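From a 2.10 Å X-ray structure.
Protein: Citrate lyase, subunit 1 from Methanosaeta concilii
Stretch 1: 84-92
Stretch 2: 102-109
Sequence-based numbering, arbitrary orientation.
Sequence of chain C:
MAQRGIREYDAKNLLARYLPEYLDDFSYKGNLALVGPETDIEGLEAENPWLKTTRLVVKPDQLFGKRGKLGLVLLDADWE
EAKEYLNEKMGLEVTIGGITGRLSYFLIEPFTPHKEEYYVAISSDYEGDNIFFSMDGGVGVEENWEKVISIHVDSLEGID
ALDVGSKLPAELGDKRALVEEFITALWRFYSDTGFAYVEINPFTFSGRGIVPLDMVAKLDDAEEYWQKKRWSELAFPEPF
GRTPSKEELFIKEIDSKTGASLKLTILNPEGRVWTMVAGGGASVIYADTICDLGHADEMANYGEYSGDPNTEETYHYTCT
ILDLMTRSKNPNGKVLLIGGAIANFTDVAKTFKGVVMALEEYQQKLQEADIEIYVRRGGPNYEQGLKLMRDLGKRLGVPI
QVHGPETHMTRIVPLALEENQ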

# COMPACT_ATOMS: atom_id res chain seq x y z
N GLU C 84 53.74 12.23 -63.29
CA GLU C 84 55.02 12.94 -63.34
C GLU C 84 54.88 14.29 -62.63
O GLU C 84 55.73 14.62 -61.80
CB GLU C 84 55.50 13.13 -64.79
CG GLU C 84 56.14 11.89 -65.40
CD GLU C 84 56.50 11.97 -66.87
OE1 GLU C 84 56.25 13.02 -67.51
OE2 GLU C 84 57.04 10.96 -67.39
N TYR C 85 53.80 15.04 -62.92
CA TYR C 85 53.50 16.33 -62.29
C TYR C 85 53.26 16.15 -60.78
O TYR C 85 53.72 16.98 -60.00
CB TYR C 85 52.29 17.01 -62.97
CG TYR C 85 51.74 18.22 -62.24
CD1 TYR C 85 50.78 18.08 -61.24
CD2 TYR C 85 52.18 19.50 -62.55
CE1 TYR C 85 50.27 19.19 -60.57
CE2 TYR C 85 51.68 20.62 -61.87
CZ TYR C 85 50.72 20.46 -60.88
OH TYR C 85 50.21 21.53 -60.18
N LEU C 86 52.55 15.07 -60.39
CA LEU C 86 52.25 14.76 -58.99
C LEU C 86 53.51 14.31 -58.23
O LEU C 86 53.69 14.74 -57.09
CB LEU C 86 51.16 13.68 -58.87
CG LEU C 86 49.79 13.95 -59.52
CD1 LEU C 86 49.14 12.64 -59.91
CD2 LEU C 86 48.87 14.74 -58.60
N ASN C 87 54.37 13.45 -58.84
CA ASN C 87 55.61 12.95 -58.22
C ASN C 87 56.68 14.04 -58.05
O ASN C 87 57.56 13.90 -57.20
CB ASN C 87 56.18 11.74 -58.98
CG ASN C 87 55.68 10.40 -58.48
OD1 ASN C 87 54.58 9.95 -58.80
ND2 ASN C 87 56.52 9.70 -57.71
N GLU C 88 56.59 15.13 -58.84
CA GLU C 88 57.52 16.25 -58.79
C GLU C 88 57.07 17.34 -57.82
O GLU C 88 57.84 17.70 -56.92
CB GLU C 88 57.71 16.86 -60.20
CG GLU C 88 58.58 16.05 -61.15
CD GLU C 88 58.51 16.45 -62.61
OE1 GLU C 88 57.48 17.03 -63.04
OE2 GLU C 88 59.47 16.14 -63.35
N LYS C 89 55.83 17.87 -58.00
CA LYS C 89 55.24 18.99 -57.25
C LYS C 89 54.82 18.69 -55.79
O LYS C 89 54.71 19.64 -55.01
CB LYS C 89 54.05 19.62 -58.01
CG LYS C 89 54.39 20.18 -59.39
CD LYS C 89 54.83 21.63 -59.36
CE LYS C 89 55.23 22.12 -60.73
NZ LYS C 89 55.59 23.56 -60.72
N MET C 90 54.55 17.42 -55.42
CA MET C 90 54.14 17.06 -54.05
C MET C 90 55.22 17.46 -53.04
O MET C 90 56.41 17.24 -53.28
CB MET C 90 53.81 15.55 -53.96
CG MET C 90 53.27 15.08 -52.60
SD MET C 90 51.59 15.63 -52.15
CE MET C 90 50.61 14.79 -53.40
N GLY C 91 54.80 18.09 -51.94
CA GLY C 91 55.68 18.57 -50.88
C GLY C 91 56.55 19.76 -51.25
O GLY C 91 57.43 20.14 -50.48
N LEU C 92 56.31 20.36 -52.45
CA LEU C 92 57.07 21.49 -52.97
C LEU C 92 56.84 22.76 -52.16
O LEU C 92 55.69 23.17 -51.98
CB LEU C 92 56.78 21.73 -54.47
CG LEU C 92 57.65 22.76 -55.21
CD1 LEU C 92 58.98 22.16 -55.62
CD2 LEU C 92 56.95 23.28 -56.44
N ARG C 102 53.98 24.06 -48.09
CA ARG C 102 54.22 22.95 -49.02
C ARG C 102 52.95 22.60 -49.79
O ARG C 102 51.85 22.74 -49.26
CB ARG C 102 54.76 21.69 -48.29
CG ARG C 102 56.18 21.82 -47.74
CD ARG C 102 56.68 20.51 -47.16
NE ARG C 102 57.74 20.71 -46.17
CZ ARG C 102 57.57 20.71 -44.85
NH1 ARG C 102 56.36 20.48 -44.34
NH2 ARG C 102 58.59 20.91 -44.04
N LEU C 103 53.10 22.15 -51.06
CA LEU C 103 51.96 21.73 -51.88
C LEU C 103 51.59 20.30 -51.45
O LEU C 103 52.47 19.44 -51.40
CB LEU C 103 52.30 21.78 -53.38
CG LEU C 103 52.45 23.16 -54.02
CD1 LEU C 103 53.03 23.05 -55.42
CD2 LEU C 103 51.12 23.92 -54.07
N SER C 104 50.31 20.03 -51.09
CA SER C 104 49.92 18.69 -50.62
C SER C 104 48.65 18.11 -51.26
O SER C 104 48.48 16.89 -51.24
CB SER C 104 49.79 18.68 -49.10
OG SER C 104 51.04 18.95 -48.47
N TYR C 105 47.75 18.97 -51.79
CA TYR C 105 46.50 18.52 -52.40
C TYR C 105 46.37 18.97 -53.84
O TYR C 105 46.58 20.15 -54.14
CB TYR C 105 45.28 18.92 -51.55
CG TYR C 105 45.28 18.23 -50.20
CD1 TYR C 105 44.70 16.97 -50.03
CD2 TYR C 105 45.85 18.84 -49.08
CE1 TYR C 105 44.72 16.33 -48.80
CE2 TYR C 105 45.88 18.20 -47.84
CZ TYR C 105 45.31 16.94 -47.70
OH TYR C 105 45.31 16.32 -46.47
N PHE C 106 46.06 18.02 -54.74
CA PHE C 106 45.94 18.25 -56.19
C PHE C 106 44.68 17.64 -56.77
O PHE C 106 44.34 16.49 -56.47
CB PHE C 106 47.17 17.68 -56.93
CG PHE C 106 48.50 18.27 -56.51
CD1 PHE C 106 49.21 17.72 -55.45
CD2 PHE C 106 49.03 19.37 -57.17
CE1 PHE C 106 50.42 18.29 -55.04
CE2 PHE C 106 50.24 19.94 -56.75
CZ PHE C 106 50.93 19.38 -55.70
N LEU C 107 44.01 18.39 -57.65
CA LEU C 107 42.81 17.90 -58.31
C LEU C 107 43.12 17.40 -59.72
O LEU C 107 43.81 18.08 -60.48
CB LEU C 107 41.71 18.99 -58.32
CG LEU C 107 40.46 18.74 -59.19
CD1 LEU C 107 39.54 17.67 -58.57
CD2 LEU C 107 39.70 20.02 -59.44
N ILE C 108 42.62 16.20 -60.05
CA ILE C 108 42.73 15.61 -61.39
C ILE C 108 41.32 15.52 -62.00
O ILE C 108 40.39 15.00 -61.39
CB ILE C 108 43.54 14.28 -61.52
CG1 ILE C 108 44.81 14.30 -60.64
CG2 ILE C 108 43.91 14.02 -63.01
CD1 ILE C 108 45.41 12.95 -60.37
N GLU C 109 41.19 16.07 -63.20
CA GLU C 109 39.93 16.08 -63.93
C GLU C 109 40.13 16.02 -65.47
O GLU C 109 41.22 16.36 -65.94
CB GLU C 109 39.09 17.30 -63.52
CG GLU C 109 39.64 18.65 -63.96
CD GLU C 109 38.77 19.84 -63.63
OE1 GLU C 109 37.60 19.63 -63.23
OE2 GLU C 109 39.24 20.98 -63.80

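Two backbone hydrogen bonds centred on Leu-103 tie the turn after the helix to the segment leading into the strand. Gly-91 N donates to Leu-103 O (2.7 Å, N-H...O angle 147°), and Leu-103 N donates to Leu-92 O (2.9 Å, 146°), so both main-chain polar groups of Leu-103 are satisfied by adjacent residues of the other stretch. Beside them, Arg-102 CA approaches Leu-92 O at 3.3 Å in a CA-H...O contact, which brings the same carbonyl a second, weaker partner. The turn that presents these groups is type II, from Lys-89 to Leu-92, and is closed by Leu-92 N to Lys-89 O at 3.1 Å. Gly-91 has phi/psi of 70/9°; the positive phi by itself favours glycine. Gly-91 O lies 3.4 Å from Arg-102 CD, near the plane of the guanidinium at its edge, while the end of the Arg-102 side chain leads away from the contact.

Away from the turn, helix 84-89 and strand 106-109 run antiparallel (177°), their axes 10.8 Å apart at closest approach, a gap filled by side chains. Phe-106 is the centre of this packing: its CA-to-CB bond points toward the helix, and it has the largest area covered by the other stretch, 99 Å². Tyr-85 CE1 meets Phe-106 CD2 at 3.6 Å, with the two ring planes almost perpendicular (89°) and the centroids 5.7 Å apart; Tyr-85 OH is hydrogen-bonded elsewhere in the structure, so this buried tyrosine can offer carbon to its neighbour without leaving its hydroxyl unpaired. Leu-86 CD2 packs on Phe-106 CB at 3.8 Å, and Leu-86 CD1 reaches Ile-108 CD1, also at 3.8 Å, so the branched end of one leucine bridges two strand residues whose side chains alternate with Leu-107, which points away.

Met-90 leaves the helical conformation with its CA-to-CB bond pointing away, yet its flexible chain (t, p, p) brings the end back: CE lies 3.8 Å from Phe-106 CD1 at the ring edge, and SD is 3.5 Å from Ser-104 O. Lys-89 contributes the aliphatic base of its side chain, CB standing 3.9 Å from Phe-106 CZ, while its end leads away. Lys-89 O lies 3.6 Å from Leu-103 CB. Leu-103, buried, completes the apolar layer beside the hydrogen bonds, its CD1 4.1 Å from Leu-92 CD2. Together the contacts bury 526 Å², both sides summed.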